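Local coordinates for protein neuraminidase (Influenza A virus, PDB 4GEZ) that is a neuraminidase-like member of glycosyl hydrolase family 34, predicted to remove terminal sialic acids from glycoconjugates, though its putative active site has diverged, at residues E82-T87 with E99-G104; V297-P302 with S312-L317; L346-Q351 with I358-T363. All coordinates share one frame; numbering follows the deposited sequence.

Contact 1 of 3, residues E82-T87 with E99-G104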
loop_
_atom_site.group_PDB
_atom_site.type_symbol
_atom_site.label_atom_id
_atom_site.label_comp_id
_atom_site.label_asym_id
_atom_site.label_seq_id
_atom_site.Cartn_x
_atom_site.Cartn_y
_atom_site.Cartn_z
ATOM N N GLU A 82 -23.488 7.236 -4.847
ATOM C CA GLU A 82 -22.220 7.571 -5.471
ATOM C C GLU A 82 -21.350 8.296 -4.457
ATOM O O GLU A 82 -21.854 8.984 -3.569
ATOM C CB GLU A 82 -22.455 8.445 -6.706
ATOM C CG GLU A 82 -23.166 7.740 -7.858
ATOM C CD GLU A 82 -23.510 8.687 -9.000
ATOM O OE1 GLU A 82 -23.201 8.364 -10.166
ATOM O OE2 GLU A 82 -24.103 9.751 -8.728
ATOM N N SER A 83 -20.039 8.148 -4.594
ATOM C CA SER A 83 -19.119 8.708 -3.619
ATOM C C SER A 83 -17.877 9.215 -4.321
ATOM O O SER A 83 -17.362 8.571 -5.236
ATOM C CB SER A 83 -18.751 7.652 -2.567
ATOM O OG SER A 83 -18.081 8.242 -1.463
ATOM N N LEU A 84 -17.381 10.363 -3.875
ATOM C CA LEU A 84 -16.189 10.957 -4.473
ATOM C C LEU A 84 -14.925 10.332 -3.888
ATOM O O LEU A 84 -14.758 10.268 -2.666
ATOM C CB LEU A 84 -16.177 12.473 -4.249
ATOM C CG LEU A 84 -14.898 13.181 -4.691
ATOM C CD1 LEU A 84 -14.802 13.263 -6.210
ATOM C CD2 LEU A 84 -14.812 14.558 -4.082
ATOM N N TYR A 85 -14.038 9.877 -4.769
ATOM C CA TYR A 85 -12.790 9.242 -4.353
ATOM C C TYR A 85 -11.604 9.917 -5.025
ATOM O O TYR A 85 -11.776 10.661 -5.995
ATOM C CB TYR A 85 -12.799 7.766 -4.748
ATOM C CG TYR A 85 -13.394 6.828 -3.725
ATOM C CD1 TYR A 85 -14.743 6.887 -3.396
ATOM C CD2 TYR A 85 -12.611 5.854 -3.120
ATOM C CE1 TYR A 85 -15.288 6.019 -2.473
ATOM C CE2 TYR A 85 -13.145 4.979 -2.200
ATOM C CZ TYR A 85 -14.485 5.066 -1.879
ATOM O OH TYR A 85 -15.032 4.201 -0.962
ATOM N N LYS A 86 -10.403 9.674 -4.506
ATOM C CA LYS A 86 -9.198 10.136 -5.187
ATOM C C LYS A 86 -8.122 9.063 -5.197
ATOM O O LYS A 86 -8.044 8.220 -4.302
ATOM C CB LYS A 86 -8.652 11.458 -4.628
ATOM C CG LYS A 86 -7.913 11.391 -3.312
ATOM C CD LYS A 86 -7.236 12.742 -3.092
ATOM C CE LYS A 86 -6.632 12.880 -1.706
ATOM N NZ LYS A 86 -6.047 14.243 -1.528
ATOM N N THR A 87 -7.307 9.103 -6.242
ATOM C CA THR A 87 -6.249 8.138 -6.462
ATOM C C THR A 87 -5.061 8.917 -6.990
ATOM O O THR A 87 -5.232 9.851 -7.767
ATOM C CB THR A 87 -6.664 7.094 -7.518
ATOM O OG1 THR A 87 -7.911 6.495 -7.143
ATOM C CG2 THR A 87 -5.607 6.008 -7.655
ATOM N N GLU A 99 -8.999 6.562 -1.916
ATOM C CA GLU A 99 -9.426 7.072 -0.618
ATOM C C GLU A 99 -10.744 7.829 -0.760
ATOM O O GLU A 99 -10.889 8.674 -1.648
ATOM C CB GLU A 99 -8.346 7.994 -0.030
ATOM C CG GLU A 99 -6.917 7.468 -0.182
ATOM C CD GLU A 99 -5.875 8.356 0.481
ATOM O OE1 GLU A 99 -4.717 7.903 0.628
ATOM O OE2 GLU A 99 -6.206 9.504 0.844
ATOM N N MET A 100 -11.704 7.529 0.110
ATOM C CA MET A 100 -12.986 8.224 0.077
ATOM C C MET A 100 -12.788 9.660 0.550
ATOM O O MET A 100 -12.032 9.910 1.489
ATOM C CB MET A 100 -14.007 7.521 0.974
ATOM C CG MET A 100 -15.446 7.965 0.771
ATOM S SD MET A 100 -16.514 7.432 2.124
ATOM C CE MET A 100 -15.894 5.780 2.447
ATOM N N ILE A 101 -13.457 10.603 -0.108
ATOM C CA ILE A 101 -13.410 12.004 0.300
ATOM C C ILE A 101 -14.770 12.416 0.859
ATOM O O ILE A 101 -14.901 12.686 2.051
ATOM C CB ILE A 101 -13.019 12.928 -0.876
ATOM C CG1 ILE A 101 -11.689 12.472 -1.486
ATOM C CG2 ILE A 101 -12.897 14.364 -0.403
ATOM C CD1 ILE A 101 -11.230 13.287 -2.686
ATOM N N LEU A 102 -15.783 12.433 -0.002
ATOM C CA LEU A 102 -17.142 12.762 0.404
ATOM C C LEU A 102 -18.125 12.042 -0.523
ATOM O O LEU A 102 -17.794 11.741 -1.670
ATOM C CB LEU A 102 -17.373 14.282 0.323
ATOM C CG LEU A 102 -16.770 15.198 1.402
ATOM C CD1 LEU A 102 -17.041 16.684 1.139
ATOM C CD2 LEU A 102 -17.265 14.805 2.781
ATOM N N PRO A 103 -19.342 11.757 -0.029
ATOM C CA PRO A 103 -20.413 11.295 -0.921
ATOM C C PRO A 103 -20.776 12.424 -1.883
ATOM O O PRO A 103 -20.752 13.582 -1.472
ATOM C CB PRO A 103 -21.578 11.021 0.038
ATOM C CG PRO A 103 -21.276 11.835 1.262
ATOM C CD PRO A 103 -19.784 11.845 1.375
ATOM N N GLY A 104 -21.096 12.106 -3.135
ATOM C CA GLY A 104 -21.342 13.142 -4.124
ATOM C C GLY A 104 -21.757 12.640 -5.495
ATOM O O GLY A 104 -21.495 11.489 -5.854
#
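Y85 lays one face of its ring over the backbone of M100 where strands 83-87 and 99-103 pair as an antiparallel hairpin, the last two strands of a four-stranded beta-propeller sheet. The CA of M100 stands 3.8 Å from the Y85 ring centroid and only 3° off the normal, a CH-pi contact over the centre of the ring. M100 then runs obliquely across the phenol: with CG anti to its backbone N (chi1 -167°), it sets CG 3.8 Å from Y85 CE1. The same CG nears S83 OG, a hydroxyl whose hydrogen bond goes to the carbonyl of R31 of the second subunit; F33 of that subunit meets the Y85 ring, making this face part of the tetramer interface. Strand 99-103 carries a classic beta bulge, I101 and L102 both standing opposite L84. I101 N bonds L84 O at 2.9 Å, while the I101 CB points toward the partner strand and lies 4.0 Å from L84 CD2. K86 is extended beyond CG and crosses I101 at about a right angle; its ammonium end has cation-pi partners in W116 and F59. At the far end G104 N bonds E82 O, and the E82 carboxylate bridges R47 and R105. I101 CD1 ends 3.7 Å from K86 CB.

Contact 2 of 3, residues V297-P302 with S312-L317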
loop_
_atom_site.group_PDB
_atom_site.type_symbol
_atom_site.label_atom_id
_atom_site.label_comp_id
_atom_site.label_asym_id
_atom_site.label_seq_id
_atom_site.Cartn_x
_atom_site.Cartn_y
_atom_site.Cartn_z
ATOM N N VAL A 297 -8.985 15.202 -32.293
ATOM C CA VAL A 297 -8.069 16.034 -33.074
ATOM C C VAL A 297 -7.869 17.424 -32.458
ATOM O O VAL A 297 -8.827 18.078 -32.048
ATOM C CB VAL A 297 -8.481 16.107 -34.579
ATOM C CG1 VAL A 297 -9.976 15.926 -34.740
ATOM C CG2 VAL A 297 -8.002 17.404 -35.228
ATOM N N LEU A 298 -6.613 17.858 -32.387
ATOM C CA LEU A 298 -6.284 19.179 -31.866
ATOM C C LEU A 298 -5.897 20.066 -33.039
ATOM O O LEU A 298 -5.096 19.667 -33.885
ATOM C CB LEU A 298 -5.112 19.105 -30.884
ATOM C CG LEU A 298 -5.375 18.855 -29.397
ATOM C CD1 LEU A 298 -5.967 20.082 -28.731
ATOM C CD2 LEU A 298 -6.266 17.645 -29.181
ATOM N N GLU A 299 -6.475 21.260 -33.100
ATOM C CA GLU A 299 -6.169 22.195 -34.175
ATOM C C GLU A 299 -5.759 23.573 -33.656
ATOM O O GLU A 299 -6.389 24.121 -32.751
ATOM C CB GLU A 299 -7.359 22.306 -35.137
ATOM C CG GLU A 299 -7.666 21.017 -35.892
ATOM C CD GLU A 299 -8.875 21.142 -36.801
ATOM O OE1 GLU A 299 -9.744 21.992 -36.514
ATOM O OE2 GLU A 299 -8.955 20.391 -37.798
ATOM N N GLN A 300 -4.699 24.123 -34.242
ATOM C CA GLN A 300 -4.162 25.415 -33.831
ATOM C C GLN A 300 -4.746 26.547 -34.680
ATOM O O GLN A 300 -4.833 26.437 -35.906
ATOM C CB GLN A 300 -2.637 25.407 -33.957
ATOM C CG GLN A 300 -1.938 26.601 -33.324
ATOM C CD GLN A 300 -0.528 26.793 -33.846
ATOM O OE1 GLN A 300 -0.226 26.458 -34.990
ATOM N NE2 GLN A 300 0.344 27.340 -33.009
ATOM N N ILE A 301 -5.134 27.639 -34.024
ATOM C CA ILE A 301 -5.676 28.811 -34.711
ATOM C C ILE A 301 -4.924 30.061 -34.244
ATOM O O ILE A 301 -5.229 30.619 -33.188
ATOM C CB ILE A 301 -7.196 28.957 -34.472
ATOM C CG1 ILE A 301 -7.930 27.678 -34.891
ATOM C CG2 ILE A 301 -7.752 30.147 -35.243
ATOM C CD1 ILE A 301 -9.424 27.679 -34.608
ATOM N N PRO A 302 -3.924 30.487 -35.036
ATOM C CA PRO A 302 -2.959 31.559 -34.739
ATOM C C PRO A 302 -3.555 32.905 -34.328
ATOM O O PRO A 302 -3.013 33.549 -33.438
ATOM C CB PRO A 302 -2.207 31.729 -36.066
ATOM C CG PRO A 302 -2.318 30.406 -36.733
ATOM C CD PRO A 302 -3.673 29.875 -36.355
ATOM N N SER A 312 -3.645 26.294 -38.734
ATOM C CA SER A 312 -2.277 26.153 -39.205
ATOM C C SER A 312 -1.793 24.737 -38.909
ATOM O O SER A 312 -1.189 24.080 -39.759
ATOM C CB SER A 312 -1.368 27.183 -38.532
ATOM O OG SER A 312 -1.319 26.985 -37.130
ATOM N N LEU A 313 -2.077 24.269 -37.697
ATOM C CA LEU A 313 -1.658 22.940 -37.256
ATOM C C LEU A 313 -2.855 22.068 -36.875
ATOM O O LEU A 313 -3.801 22.539 -36.241
ATOM C CB LEU A 313 -0.705 23.063 -36.062
ATOM C CG LEU A 313 0.799 22.958 -36.331
ATOM C CD1 LEU A 313 1.243 23.930 -37.407
ATOM C CD2 LEU A 313 1.596 23.193 -35.053
ATOM N N SER A 314 -2.813 20.799 -37.276
ATOM C CA SER A 314 -3.882 19.846 -36.968
ATOM C C SER A 314 -3.316 18.486 -36.559
ATOM O O SER A 314 -2.735 17.781 -37.383
ATOM C CB SER A 314 -4.803 19.678 -38.185
ATOM O OG SER A 314 -5.943 18.895 -37.874
ATOM N N TYR A 315 -3.490 18.112 -35.295
ATOM C CA TYR A 315 -3.006 16.816 -34.822
ATOM C C TYR A 315 -4.157 15.865 -34.549
ATOM O O TYR A 315 -5.076 16.183 -33.799
ATOM C CB TYR A 315 -2.164 16.976 -33.553
ATOM C CG TYR A 315 -0.813 17.615 -33.779
ATOM C CD1 TYR A 315 0.192 16.931 -34.448
ATOM C CD2 TYR A 315 -0.540 18.898 -33.315
ATOM C CE1 TYR A 315 1.430 17.505 -34.654
ATOM C CE2 TYR A 315 0.694 19.481 -33.515
ATOM C CZ TYR A 315 1.676 18.780 -34.185
ATOM O OH TYR A 315 2.910 19.353 -34.388
ATOM N N GLU A 316 -4.101 14.695 -35.169
ATOM C CA GLU A 316 -5.083 13.657 -34.919
ATOM C C GLU A 316 -4.506 12.672 -33.910
ATOM O O GLU A 316 -3.812 11.730 -34.286
ATOM C CB GLU A 316 -5.442 12.951 -36.225
ATOM C CG GLU A 316 -6.544 11.915 -36.097
ATOM C CD GLU A 316 -7.000 11.393 -37.443
ATOM O OE1 GLU A 316 -6.953 10.162 -37.649
ATOM O OE2 GLU A 316 -7.411 12.214 -38.289
ATOM N N LEU A 317 -4.786 12.905 -32.628
ATOM C CA LEU A 317 -4.246 12.074 -31.553
ATOM C C LEU A 317 -4.870 10.686 -31.555
ATOM O O LEU A 317 -4.202 9.693 -31.270
ATOM C CB LEU A 317 -4.474 12.735 -30.186
ATOM C CG LEU A 317 -3.799 14.065 -29.849
ATOM C CD1 LEU A 317 -4.183 14.534 -28.460
ATOM C CD2 LEU A 317 -2.300 13.919 -29.944
#
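Q300 and L313 lie side by side, pointing the same way from the antiparallel hairpin of strands 294-301 and 313-318, which ends a three-stranded sheet of the propeller. Their packing rests on the CB atoms of Q300 and L313, 3.7 Å apart. Q300 is extended, CG opposite its backbone N (chi1 -169°), which carries the amide out from the sheet beside S312 and L313. The ring of P302 borders the S312 hydroxyl, its CG 3.6 Å from S312 OG. Farther along, the end of L317 comes back to L298; the two meet obliquely through single methyls, L298 CD2 to L317 CD1 at 3.8 Å, and both rest on F344 of the adjoining sheet. Y315, although paired with L298, leads its ring away from the hairpin partner. The other face is mixed, with E299, S314 and E316 beside V297. E299 reaches past S314, whose OG gives OE2 of E299 a weak hydrogen bond of 3.4 Å, while OE1 of E299 holds a salt bridge to K286. V297 brings CG2 to 3.7 Å from S314 OG. Between the faces, L298 and Y315 exchange two backbone bonds, Y315 N to L298 O being the shorter at 2.6 Å. L298 and L317 are thus buried against F344, while the E299 carboxylate is probably stabilised as an anion more by K286 than by the weak serine bond.

Contact 3 of 3, residues L346-Q351 with I358-T363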
loop_
_atom_site.group_PDB
_atom_site.type_symbol
_atom_site.label_atom_id
_atom_site.label_comp_id
_atom_site.label_asym_id
_atom_site.label_seq_id
_atom_site.Cartn_x
_atom_site.Cartn_y
_atom_site.Cartn_z
ATOM N N LEU A 346 -8.279 13.389 -20.769
ATOM C CA LEU A 346 -9.160 12.921 -21.833
ATOM C C LEU A 346 -9.617 11.496 -21.544
ATOM O O LEU A 346 -8.792 10.594 -21.395
ATOM C CB LEU A 346 -8.402 12.972 -23.168
ATOM C CG LEU A 346 -9.004 12.427 -24.466
ATOM C CD1 LEU A 346 -10.060 13.389 -24.955
ATOM C CD2 LEU A 346 -7.941 12.188 -25.530
ATOM N N GLU A 347 -10.930 11.281 -21.515
ATOM C CA GLU A 347 -11.473 9.939 -21.321
ATOM C C GLU A 347 -11.298 9.116 -22.589
ATOM O O GLU A 347 -11.776 9.503 -23.654
ATOM C CB GLU A 347 -12.967 9.987 -20.983
ATOM C CG GLU A 347 -13.333 10.498 -19.594
ATOM C CD GLU A 347 -14.839 10.527 -19.382
ATOM O OE1 GLU A 347 -15.282 10.712 -18.229
ATOM O OE2 GLU A 347 -15.583 10.380 -20.377
ATOM N N ILE A 348 -10.619 7.977 -22.477
ATOM C CA ILE A 348 -10.525 7.056 -23.602
ATOM C C ILE A 348 -10.984 5.671 -23.180
ATOM O O ILE A 348 -10.555 5.150 -22.142
ATOM C CB ILE A 348 -9.101 6.991 -24.202
ATOM C CG1 ILE A 348 -8.059 6.719 -23.122
ATOM C CG2 ILE A 348 -8.784 8.274 -24.967
ATOM C CD1 ILE A 348 -6.657 6.474 -23.671
ATOM N N GLU A 349 -11.852 5.073 -23.992
ATOM C CA GLU A 349 -12.437 3.781 -23.658
ATOM C C GLU A 349 -11.467 2.635 -23.887
ATOM O O GLU A 349 -10.866 2.531 -24.959
ATOM C CB GLU A 349 -13.712 3.537 -24.473
ATOM C CG GLU A 349 -14.397 2.212 -24.146
ATOM C CD GLU A 349 -15.741 2.053 -24.828
ATOM O OE1 GLU A 349 -16.608 2.935 -24.649
ATOM O OE2 GLU A 349 -15.930 1.039 -25.535
ATOM N N ASP A 350 -11.310 1.792 -22.866
ATOM C CA ASP A 350 -10.577 0.539 -23.001
ATOM C C ASP A 350 -11.511 -0.469 -23.655
ATOM O O ASP A 350 -12.333 -1.094 -22.981
ATOM C CB ASP A 350 -10.137 0.030 -21.628
ATOM C CG ASP A 350 -9.203 -1.165 -21.711
ATOM O OD1 ASP A 350 -9.147 -1.830 -22.772
ATOM O OD2 ASP A 350 -8.536 -1.450 -20.696
ATOM N N GLN A 351 -11.381 -0.622 -24.968
ATOM C CA GLN A 351 -12.294 -1.464 -25.742
ATOM C C GLN A 351 -12.152 -2.968 -25.481
ATOM O O GLN A 351 -13.018 -3.747 -25.886
ATOM C CB GLN A 351 -12.179 -1.151 -27.239
ATOM C CG GLN A 351 -10.880 -1.604 -27.896
ATOM C CD GLN A 351 -9.699 -0.728 -27.520
ATOM O OE1 GLN A 351 -9.862 0.312 -26.880
ATOM N NE2 GLN A 351 -8.504 -1.132 -27.934
ATOM N N ILE A 358 -14.657 0.594 -18.556
ATOM C CA ILE A 358 -13.361 1.198 -18.298
ATOM C C ILE A 358 -13.127 2.380 -19.225
ATOM O O ILE A 358 -12.922 2.214 -20.430
ATOM C CB ILE A 358 -12.208 0.181 -18.440
ATOM C CG1 ILE A 358 -12.355 -0.926 -17.397
ATOM C CG2 ILE A 358 -10.860 0.877 -18.256
ATOM C CD1 ILE A 358 -12.190 -0.438 -15.966
ATOM N N GLN A 359 -13.187 3.576 -18.646
ATOM C CA GLN A 359 -12.768 4.793 -19.317
ATOM C C GLN A 359 -11.424 5.141 -18.718
ATOM O O GLN A 359 -11.346 5.548 -17.562
ATOM C CB GLN A 359 -13.744 5.947 -19.048
ATOM C CG GLN A 359 -15.204 5.692 -19.402
ATOM C CD GLN A 359 -15.463 5.772 -20.894
ATOM O OE1 GLN A 359 -14.871 5.033 -21.677
ATOM N NE2 GLN A 359 -16.335 6.689 -21.296
ATOM N N GLU A 360 -10.358 4.935 -19.479
ATOM C CA GLU A 360 -9.048 5.352 -19.010
ATOM C C GLU A 360 -8.979 6.873 -19.038
ATOM O O GLU A 360 -9.429 7.511 -20.000
ATOM C CB GLU A 360 -7.935 4.745 -19.864
ATOM C CG GLU A 360 -6.539 5.019 -19.320
ATOM C CD GLU A 360 -5.445 4.726 -20.321
ATOM O OE1 GLU A 360 -5.685 3.954 -21.273
ATOM O OE2 GLU A 360 -4.341 5.280 -20.152
ATOM N N LEU A 361 -8.422 7.461 -17.987
ATOM C CA LEU A 361 -8.246 8.907 -17.957
ATOM C C LEU A 361 -6.848 9.251 -18.462
ATOM O O LEU A 361 -5.883 9.237 -17.695
ATOM C CB LEU A 361 -8.461 9.447 -16.539
ATOM C CG LEU A 361 -8.730 10.952 -16.408
ATOM C CD1 LEU A 361 -10.060 11.308 -17.046
ATOM C CD2 LEU A 361 -8.711 11.402 -14.951
ATOM N N SER A 362 -6.738 9.533 -19.759
ATOM C CA SER A 362 -5.455 9.885 -20.356
ATOM C C SER A 362 -5.146 11.358 -20.099
ATOM O O SER A 362 -6.052 12.157 -19.866
ATOM C CB SER A 362 -5.473 9.606 -21.863
ATOM O OG SER A 362 -6.346 10.494 -22.530
ATOM N N THR A 363 -3.861 11.709 -20.125
ATOM C CA THR A 363 -3.436 13.091 -19.928
ATOM C C THR A 363 -2.430 13.475 -21.002
ATOM O O THR A 363 -1.559 12.682 -21.356
ATOM C CB THR A 363 -2.804 13.335 -18.524
ATOM O OG1 THR A 363 -1.595 12.573 -18.389
ATOM C CG2 THR A 363 -3.764 12.948 -17.414
#
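S362 grips the carbonyl of L346 twice in the antiparallel hairpin of strands 343-349 and 359-367, the two inner strands of a four-stranded propeller sheet. Among the hydrogen bonds, S362 N and S362 OG reach L346 O from opposite faces of its plane, at 2.8 and 2.7 Å. The hydroxyl can do so because chi1 of 68° sets it between its own backbone N and carbonyl carbon. I348 N bonds E360 O, and D350 N closes the turn-side end on I358 O. At that end D350 and I358 run side by side, D350 CB 3.6 Å from I358 CG2. Van der Waals contacts also join I348 to the acidic and serine side chains of its face. I348 lies alongside E360, pointing the same way; its CG1 is likewise wedged between N and carbonyl carbon (chi1 52°), and CD1 comes 3.6 Å from E360 OE1 and 3.8 Å from S362 CB. On the opposite face the polar chains cross. Q359 bends at chi2 over the partner strand, bringing OE1 3.4 Å from E349 CB, and its amide plane is turned 47° from the E347 carboxylate. That carboxylate is bound to R325. E360 OE2 accepts from G32 N and D350 OD2 from W35 N, both just after strand 25-30, while D350 OD1 is hydrogen-bonded to T352 OG1. The face of L346, I348, E360 and S362 thus mixes apolar and polar chains, and the charge of the acidic ends is probably eased by donors outside the paired strands: backbone amides, a threonine hydroxyl and an arginine.

In the fold
All three contacts are antiparallel hairpins in separate sheets of the beta-propeller, and none touches another. Contact 1 is mostly buried, between strands of its own chain and the second subunit; contacts 2 and 3 are partly buried, and contact 2 meets no other protein chain. Contacts 1 and 2 lie on opposite sides of the chain's centre, their own centres about 35 Å apart, whereas contacts 2 and 3 approach to about 5 Å between nearest atoms. Contact 3 joins inner strands of its sheet; the other two each include an outermost strand. Chemistry follows place: subunit-facing aromatic packing in contact 1, surface-side polar chains beside leucines against F344 in contact 2, acidic ends bound by residues just after strand 25-30 in contact 3.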